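Local coordinates for protein inactive glucansucrase (PDB 5JBD) that is named an inactive glucansucrase and belongs to glycosyl hydrolase family 70, a TIM-barrel family of bacterial proteins, at residues Q329-M341 / K637-S649. Numbering follows the deposited sequence. Where two conformers were deposited one is given.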
ATOM      1  N   GLN A 329      14.782   8.674  14.928  0.60 23.24           N
ATOM      2  CA  GLN A 329      15.724   8.215  15.952  0.60 27.22           C
ATOM      3  C   GLN A 329      16.339   6.850  15.574  0.60 25.97           C
ATOM      4  O   GLN A 329      17.566   6.680  15.607  0.60 26.05           O
ATOM      5  CB  GLN A 329      14.999   8.148  17.309  0.60 30.63           C
ATOM      6  CG  GLN A 329      15.829   7.692  18.490  0.60 35.69           C
ATOM      7  CD  GLN A 329      16.547   8.846  19.130  0.60 39.90           C
ATOM      8  OE1 GLN A 329      17.758   8.935  19.052  0.60 46.79           O
ATOM      9  NE2 GLN A 329      15.791   9.756  19.755  0.60 41.78           N
ATOM     10  N   MET A 330      15.486   5.899  15.200  1.00 24.23           N
ATOM     11  CA  MET A 330      15.922   4.569  14.759  1.00 24.16           C
ATOM     12  C   MET A 330      16.962   4.652  13.654  1.00 23.01           C
ATOM     13  O   MET A 330      18.032   4.044  13.760  1.00 22.12           O
ATOM     14  CB  MET A 330      14.746   3.738  14.235  1.00 26.13           C
ATOM     15  CG  MET A 330      15.155   2.341  13.786  1.00 26.50           C
ATOM     16  SD  MET A 330      13.888   1.474  12.859  1.00 29.62           S
ATOM     17  CE  MET A 330      13.715   2.398  11.344  1.00 27.08           C
ATOM     18  N   LEU A 331      16.636   5.395  12.611  1.00 21.26           N
ATOM     19  CA  LEU A 331      17.532   5.529  11.470  1.00 22.08           C
ATOM     20  C   LEU A 331      18.863   6.219  11.832  1.00 22.05           C
ATOM     21  O   LEU A 331      19.925   5.769  11.384  1.00 22.03           O
ATOM     22  CB  LEU A 331      16.832   6.219  10.291  1.00 22.14           C
ATOM     23  CG  LEU A 331      15.756   5.327   9.624  1.00 22.00           C
ATOM     24  CD1 LEU A 331      14.849   6.166   8.733  1.00 22.26           C
ATOM     25  CD2 LEU A 331      16.367   4.164   8.834  1.00 22.47           C
ATOM     26  N   ASN A 332      18.806   7.266  12.650  1.00 22.68           N
ATOM     27  CA  ASN A 332      20.038   7.928  13.121  1.00 24.27           C
ATOM     28  C   ASN A 332      20.967   6.978  13.883  1.00 24.29           C
ATOM     29  O   ASN A 332      22.167   6.934  13.615  1.00 22.73           O
ATOM     30  CB  ASN A 332      19.709   9.160  13.979  1.00 24.25           C
ATOM     31  CG  ASN A 332      19.145  10.308  13.167  1.00 23.64           C
ATOM     32  OD1 ASN A 332      19.496  10.506  12.003  1.00 24.06           O
ATOM     33  ND2 ASN A 332      18.299  11.101  13.795  1.00 25.50           N
ATOM     34  N   GLU A 333      20.398   6.183  14.787  1.00 25.26           N
ATOM     35  CA  GLU A 333      21.158   5.158  15.522  1.00 26.10           C
ATOM     36  C   GLU A 333      21.815   4.121  14.594  1.00 25.94           C
ATOM     37  O   GLU A 333      22.874   3.600  14.906  1.00 24.23           O
ATOM     38  CB  GLU A 333      20.253   4.428  16.535  1.00 27.35           C
ATOM     39  CG  GLU A 333      19.827   5.288  17.723  1.00 29.47           C
ATOM     40  CD  GLU A 333      18.799   4.619  18.636  1.00 30.91           C
ATOM     41  OE1 GLU A 333      18.325   3.494  18.336  1.00 34.20           O
ATOM     42  OE2 GLU A 333      18.452   5.222  19.664  1.00 32.94           O
ATOM     43  N   LYS A 334      21.167   3.835  13.464  1.00 23.17           N
ATOM     44  CA  LYS A 334      21.654   2.885  12.486  1.00 24.80           C
ATOM     45  C   LYS A 334      22.592   3.493  11.441  1.00 23.80           C
ATOM     46  O   LYS A 334      23.023   2.801  10.527  1.00 24.61           O
ATOM     47  CB  LYS A 334      20.455   2.214  11.783  1.00 23.44           C
ATOM     48  CG  LYS A 334      19.618   1.362  12.713  1.00 23.98           C
ATOM     49  CD  LYS A 334      18.352   0.858  12.018  1.00 23.48           C
ATOM     50  CE  LYS A 334      17.539  -0.043  12.927  1.00 23.83           C
ATOM     51  NZ  LYS A 334      18.222  -1.328  13.271  1.00 25.03           N
ATOM     52  N   GLY A 335      22.910   4.776  11.562  1.00 24.73           N
ATOM     53  CA  GLY A 335      23.728   5.426  10.548  1.00 24.50           C
ATOM     54  C   GLY A 335      23.009   5.717   9.242  1.00 22.67           C
ATOM     55  O   GLY A 335      23.665   5.916   8.216  1.00 22.49           O
ATOM     56  N   ASN A 336      21.679   5.770   9.288  1.00 22.17           N
ATOM     57  CA  ASN A 336      20.841   6.256   8.192  1.00 22.87           C
ATOM     58  C   ASN A 336      21.001   5.464   6.883  1.00 22.34           C
ATOM     59  O   ASN A 336      21.397   6.013   5.862  1.00 22.30           O
ATOM     60  CB  ASN A 336      21.081   7.758   7.980  1.00 23.64           C
ATOM     61  CG  ASN A 336      20.912   8.554   9.258  1.00 24.24           C
ATOM     62  OD1 ASN A 336      21.895   8.947   9.878  1.00 23.39           O
ATOM     63  ND2 ASN A 336      19.665   8.735   9.698  1.00 23.14           N
ATOM     64  N   PRO A 337      20.694   4.158   6.912  1.00 22.55           N
ATOM     65  CA  PRO A 337      20.733   3.344   5.693  1.00 22.32           C
ATOM     66  C   PRO A 337      19.654   3.707   4.643  1.00 22.65           C
ATOM     67  O   PRO A 337      19.844   3.438   3.446  1.00 24.06           O
ATOM     68  CB  PRO A 337      20.545   1.930   6.221  1.00 22.71           C
ATOM     69  CG  PRO A 337      19.750   2.105   7.463  1.00 23.37           C
ATOM     70  CD  PRO A 337      20.264   3.376   8.079  1.00 23.58           C
ATOM     71  N   GLN A 338      18.555   4.307   5.090  1.00 22.54           N
ATOM     72  CA  GLN A 338      17.518   4.892   4.210  1.00 22.06           C
ATOM     73  C   GLN A 338      17.090   6.251   4.749  1.00 21.84           C
ATOM     74  O   GLN A 338      17.322   6.547   5.916  1.00 21.14           O
ATOM     75  CB  GLN A 338      16.291   3.985   4.168  1.00 22.52           C
ATOM     76  CG  GLN A 338      16.571   2.571   3.658  1.00 21.49           C
ATOM     77  CD  GLN A 338      16.865   1.564   4.750  1.00 21.14           C
ATOM     78  OE1 GLN A 338      16.336   1.652   5.874  1.00 21.07           O
ATOM     79  NE2 GLN A 338      17.674   0.551   4.407  1.00 22.83           N
ATOM     80  N   LEU A 339      16.440   7.055   3.912  1.00 20.97           N
ATOM     81  CA  LEU A 339      15.849   8.319   4.354  1.00 21.05           C
ATOM     82  C   LEU A 339      14.587   8.111   5.191  1.00 21.14           C
ATOM     83  O   LEU A 339      13.776   7.224   4.908  1.00 21.56           O
ATOM     84  CB  LEU A 339      15.488   9.210   3.173  1.00 21.18           C
ATOM     85  CG  LEU A 339      16.584   9.519   2.157  1.00 21.10           C
ATOM     86  CD1 LEU A 339      16.070  10.539   1.148  1.00 22.07           C
ATOM     87  CD2 LEU A 339      17.839  10.015   2.853  1.00 21.19           C
ATOM     88  N   TYR A 340      14.448   8.944   6.213  1.00 20.48           N
ATOM     89  CA  TYR A 340      13.246   9.038   7.052  1.00 21.08           C
ATOM     90  C   TYR A 340      12.162   9.866   6.330  1.00 21.81           C
ATOM     91  O   TYR A 340      12.471  10.917   5.767  1.00 22.40           O
ATOM     92  CB  TYR A 340      13.607   9.704   8.422  1.00 21.99           C
ATOM     93  CG  TYR A 340      12.400  10.204   9.163  1.00 20.85           C
ATOM     94  CD1 TYR A 340      11.530   9.314   9.767  1.00 21.08           C
ATOM     95  CD2 TYR A 340      12.105  11.573   9.243  1.00 21.10           C
ATOM     96  CE1 TYR A 340      10.379   9.754  10.405  1.00 20.30           C
ATOM     97  CE2 TYR A 340      10.967  12.024   9.902  1.00 20.40           C
ATOM     98  CZ  TYR A 340      10.097  11.107  10.467  1.00 20.82           C
ATOM     99  OH  TYR A 340       8.940  11.524  11.098  1.00 20.72           O
ATOM    100  N   MET A 341      10.896   9.437   6.368  1.00 22.04           N
ATOM    101  CA  MET A 341       9.797  10.235   5.761  1.00 21.02           C
ATOM    102  C   MET A 341       9.262  11.271   6.749  1.00 21.09           C
ATOM    103  O   MET A 341       8.675  10.921   7.776  1.00 20.60           O
ATOM    104  CB  MET A 341       8.642   9.340   5.276  1.00 22.40           C
ATOM    105  CG  MET A 341       7.633  10.073   4.402  1.00 22.75           C
ATOM    106  SD  MET A 341       6.487   9.005   3.499  1.00 22.49           S
ATOM    107  CE  MET A 341       5.025   9.091   4.531  1.00 21.78           C
ATOM    108  N   LYS A 637      32.508   7.646   8.091  1.00 29.82           N
ATOM    109  CA  LYS A 637      32.521   6.179   8.020  1.00 32.08           C
ATOM    110  C   LYS A 637      31.336   5.510   8.714  1.00 28.83           C
ATOM    111  O   LYS A 637      31.016   4.382   8.395  1.00 28.01           O
ATOM    112  CB  LYS A 637      33.844   5.578   8.565  1.00 37.68           C
ATOM    113  CG  LYS A 637      34.024   5.737  10.072  1.00 44.27           C
ATOM    114  CD  LYS A 637      35.446   5.463  10.567  1.00 52.01           C
ATOM    115  CE  LYS A 637      35.491   5.592  12.104  1.00 56.80           C
ATOM    116  NZ  LYS A 637      35.091   4.323  12.781  1.00 60.71           N
ATOM    117  N   GLU A 638      30.719   6.184   9.684  1.00 28.20           N
ATOM    118  CA  GLU A 638      29.605   5.639  10.430  1.00 29.27           C
ATOM    119  C   GLU A 638      28.248   5.961   9.790  1.00 26.68           C
ATOM    120  O   GLU A 638      27.215   5.492  10.289  1.00 27.36           O
ATOM    121  CB  GLU A 638      29.600   6.196  11.876  1.00 33.48           C
ATOM    122  CG  GLU A 638      30.899   6.257  12.704  1.00 41.27           C
ATOM    123  CD  GLU A 638      31.438   4.895  13.126  1.00 49.88           C
ATOM    124  OE1 GLU A 638      30.802   3.856  12.819  1.00 54.03           O
ATOM    125  OE2 GLU A 638      32.512   4.862  13.787  1.00 64.47           O
ATOM    126  N   LYS A 639      28.237   6.740   8.702  1.00 23.56           N
ATOM    127  CA  LYS A 639      26.997   7.141   8.066  1.00 22.98           C
ATOM    128  C   LYS A 639      26.887   6.682   6.610  1.00 22.71           C
ATOM    129  O   LYS A 639      27.870   6.659   5.861  1.00 22.57           O
ATOM    130  CB  LYS A 639      26.826   8.659   8.129  1.00 23.34           C
ATOM    131  CG  LYS A 639      26.741   9.247   9.541  1.00 25.68           C
ATOM    132  CD  LYS A 639      25.527   8.729  10.287  1.00 26.78           C
ATOM    133  CE  LYS A 639      25.186   9.540  11.536  1.00 29.57           C
ATOM    134  NZ  LYS A 639      23.842   9.154  12.114  1.00 27.96           N
ATOM    135  N   THR A 640      25.660   6.386   6.211  1.00 22.74           N
ATOM    136  CA  THR A 640      25.317   6.140   4.811  1.00 22.95           C
ATOM    137  C   THR A 640      24.719   7.435   4.229  1.00 23.01           C
ATOM    138  O   THR A 640      25.411   8.152   3.490  1.00 22.40           O
ATOM    139  CB  THR A 640      24.414   4.903   4.722  1.00 23.02           C
ATOM    140  OG1 THR A 640      25.157   3.764   5.178  1.00 24.36           O
ATOM    141  CG2 THR A 640      23.945   4.635   3.301  1.00 23.63           C
ATOM    142  N   PHE A 641      23.474   7.776   4.570  1.00 21.22           N
ATOM    143  CA  PHE A 641      22.942   9.092   4.178  1.00 20.67           C
ATOM    144  C   PHE A 641      23.324  10.186   5.179  1.00 20.65           C
ATOM    145  O   PHE A 641      23.376   9.953   6.377  1.00 21.14           O
ATOM    146  CB  PHE A 641      21.443   9.037   3.887  1.00 20.89           C
ATOM    147  CG  PHE A 641      21.133   8.195   2.693  1.00 21.15           C
ATOM    148  CD1 PHE A 641      21.567   8.596   1.432  1.00 21.41           C
ATOM    149  CD2 PHE A 641      20.538   6.947   2.829  1.00 22.16           C
ATOM    150  CE1 PHE A 641      21.350   7.804   0.328  1.00 21.84           C
ATOM    151  CE2 PHE A 641      20.332   6.153   1.725  1.00 21.55           C
ATOM    152  CZ  PHE A 641      20.741   6.577   0.475  1.00 22.24           C
ATOM    153  N   GLU A 642      23.646  11.355   4.634  1.00 20.11           N
ATOM    154  CA  GLU A 642      23.995  12.541   5.387  1.00 20.03           C
ATOM    155  C   GLU A 642      23.204  13.698   4.781  1.00 19.82           C
ATOM    156  O   GLU A 642      23.188  13.855   3.555  1.00 20.04           O
ATOM    157  CB  GLU A 642      25.458  12.852   5.217  1.00 20.90           C
ATOM    158  CG  GLU A 642      26.421  11.794   5.736  1.00 22.77           C
ATOM    159  CD  GLU A 642      27.861  12.210   5.529  1.00 23.24           C
ATOM    160  OE1 GLU A 642      28.199  12.596   4.391  1.00 25.70           O
ATOM    161  OE2 GLU A 642      28.646  12.163   6.490  1.00 24.18           O
ATOM    162  N   SER A 643      22.575  14.491   5.638  1.00 20.32           N
ATOM    163  CA  SER A 643      21.773  15.661   5.218  1.00 20.81           C
ATOM    164  C   SER A 643      22.703  16.841   5.008  1.00 20.76           C
ATOM    165  O   SER A 643      23.063  17.545   5.947  1.00 23.55           O
ATOM    166  CB  SER A 643      20.685  15.973   6.256  1.00 20.77           C
ATOM    167  OG  SER A 643      19.727  16.912   5.768  1.00 20.59           O
ATOM    168  N   ASN A 644      23.115  17.046   3.763  1.00 21.94           N
ATOM    169  CA  ASN A 644      24.047  18.123   3.412  1.00 21.67           C
ATOM    170  C   ASN A 644      23.668  18.662   2.039  1.00 22.01           C
ATOM    171  O   ASN A 644      22.685  18.203   1.452  1.00 20.87           O
ATOM    172  CB  ASN A 644      25.504  17.605   3.456  1.00 21.82           C
ATOM    173  CG  ASN A 644      25.726  16.375   2.592  1.00 21.63           C
ATOM    174  OD1 ASN A 644      25.197  16.268   1.486  1.00 22.20           O
ATOM    175  ND2 ASN A 644      26.525  15.437   3.096  1.00 21.64           N
ATOM    176  N   ALA A 645      24.445  19.608   1.525  1.00 20.79           N
ATOM    177  CA  ALA A 645      24.163  20.218   0.226  1.00 21.21           C
ATOM    178  C   ALA A 645      24.075  19.215  -0.941  1.00 22.18           C
ATOM    179  O   ALA A 645      23.279  19.410  -1.891  1.00 21.49           O
ATOM    180  CB  ALA A 645      25.195  21.307  -0.072  1.00 21.77           C
ATOM    181  N   ALA A 646      24.854  18.132  -0.883  1.00 22.39           N
ATOM    182  CA  ALA A 646      24.797  17.132  -1.955  1.00 22.33           C
ATOM    183  C   ALA A 646      23.490  16.346  -1.917  1.00 22.35           C
ATOM    184  O   ALA A 646      22.834  16.187  -2.951  1.00 22.23           O
ATOM    185  CB  ALA A 646      25.998  16.204  -1.916  1.00 22.97           C
ATOM    186  N   LEU A 647      23.090  15.870  -0.744  1.00 22.20           N
ATOM    187  CA  LEU A 647      21.828  15.129  -0.645  1.00 21.77           C
ATOM    188  C   LEU A 647      20.642  16.047  -0.968  1.00 20.84           C
ATOM    189  O   LEU A 647      19.690  15.619  -1.644  1.00 18.86           O
ATOM    190  CB  LEU A 647      21.646  14.509   0.737  1.00 21.52           C
ATOM    191  CG  LEU A 647      20.474  13.522   0.839  1.00 22.92           C
ATOM    192  CD1 LEU A 647      20.753  12.273   0.011  1.00 24.11           C
ATOM    193  CD2 LEU A 647      20.222  13.131   2.280  1.00 21.97           C
ATOM    194  N   ASP A 648      20.717  17.292  -0.501  1.00 19.28           N
ATOM    195  CA  ASP A 648      19.684  18.322  -0.790  1.00 19.57           C
ATOM    196  C   ASP A 648      19.519  18.610  -2.272  1.00 19.54           C
ATOM    197  O   ASP A 648      18.455  19.069  -2.690  1.00 19.87           O
ATOM    198  CB  ASP A 648      20.003  19.671  -0.099  1.00 19.30           C
ATOM    199  CG  ASP A 648      19.765  19.672   1.399  1.00 20.12           C
ATOM    200  OD1 ASP A 648      19.225  18.702   1.957  1.00 20.78           O
ATOM    201  OD2 ASP A 648      20.092  20.698   2.043  1.00 20.14           O
ATOM    202  N   SER A 649      20.569  18.390  -3.070  1.00 20.89           N
ATOM    203  CA  SER A 649      20.472  18.562  -4.530  1.00 21.96           C
ATOM    204  C   SER A 649      19.514  17.564  -5.248  1.00 21.79           C
ATOM    205  O   SER A 649      19.133  17.790  -6.399  1.00 22.24           O
ATOM    206  CB  SER A 649      21.878  18.532  -5.167  1.00 22.34           C
ATOM    207  OG  SER A 649      22.717  19.545  -4.634  1.00 23.07           O
TER
HETATM  208  O   HOH W   1      25.370   3.635   7.881  1.00 33.72           O
HETATM  209  O   HOH W   2      23.552  11.385   8.814  1.00 19.92           O
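Thr640 N donates a hydrogen bond to Gly335 O at 2.9 Å, nearly straight, and one residue further along Phe641 N bonds to Asn336 O at 3.0 Å. Two consecutive amides thus grip two consecutive carbonyls, clamping one loop against another without forming a sheet. The ammonium of Lys639 adds the side-chain bond, its NZ lying 3.0 Å from Asn336 OD1, with a weak second bond to Asn332 O. A bend at the second torsion of Lys639 (chi2 -63°) lays its CD against Gly335 CA and carries NZ to Asn336 OD1. The amide of Asn336 is held at both ends: while OD1 takes the lysine, ND2 donates in the amide plane to Asn332 OD1, 2.9 Å away, which fixes the rotation of this buried group. A water bridges Gly335 O and Thr640 OG1.

The acceptor loop owes its shape to a Schellman motif closing helix 326-333, in which Gly335 takes positive phi and Asn336 N turns back to Leu331 O. This is a helix-to-strand connection of the TIM barrel: beyond it the chain enters strand 340-341, while the partner loop runs through the short helix 645-648 into strand 652-654 of the same parallel sheet.

Farther in, polar contacts give way to packing around Phe641. Pro337 O approaches the ring at its edge, 3.3 Å from Phe641 CE2, whereas Leu339 makes an off-centre CH-pi contact through CD2, 4.3 Å from the ring centroid and 30° off its normal. Leu339 CD2 also meets Leu647 CD2 at 4.0 Å, joining the short helix to the cluster, and Asn314 of helix 310-315 touches both Phe641 and Leu647.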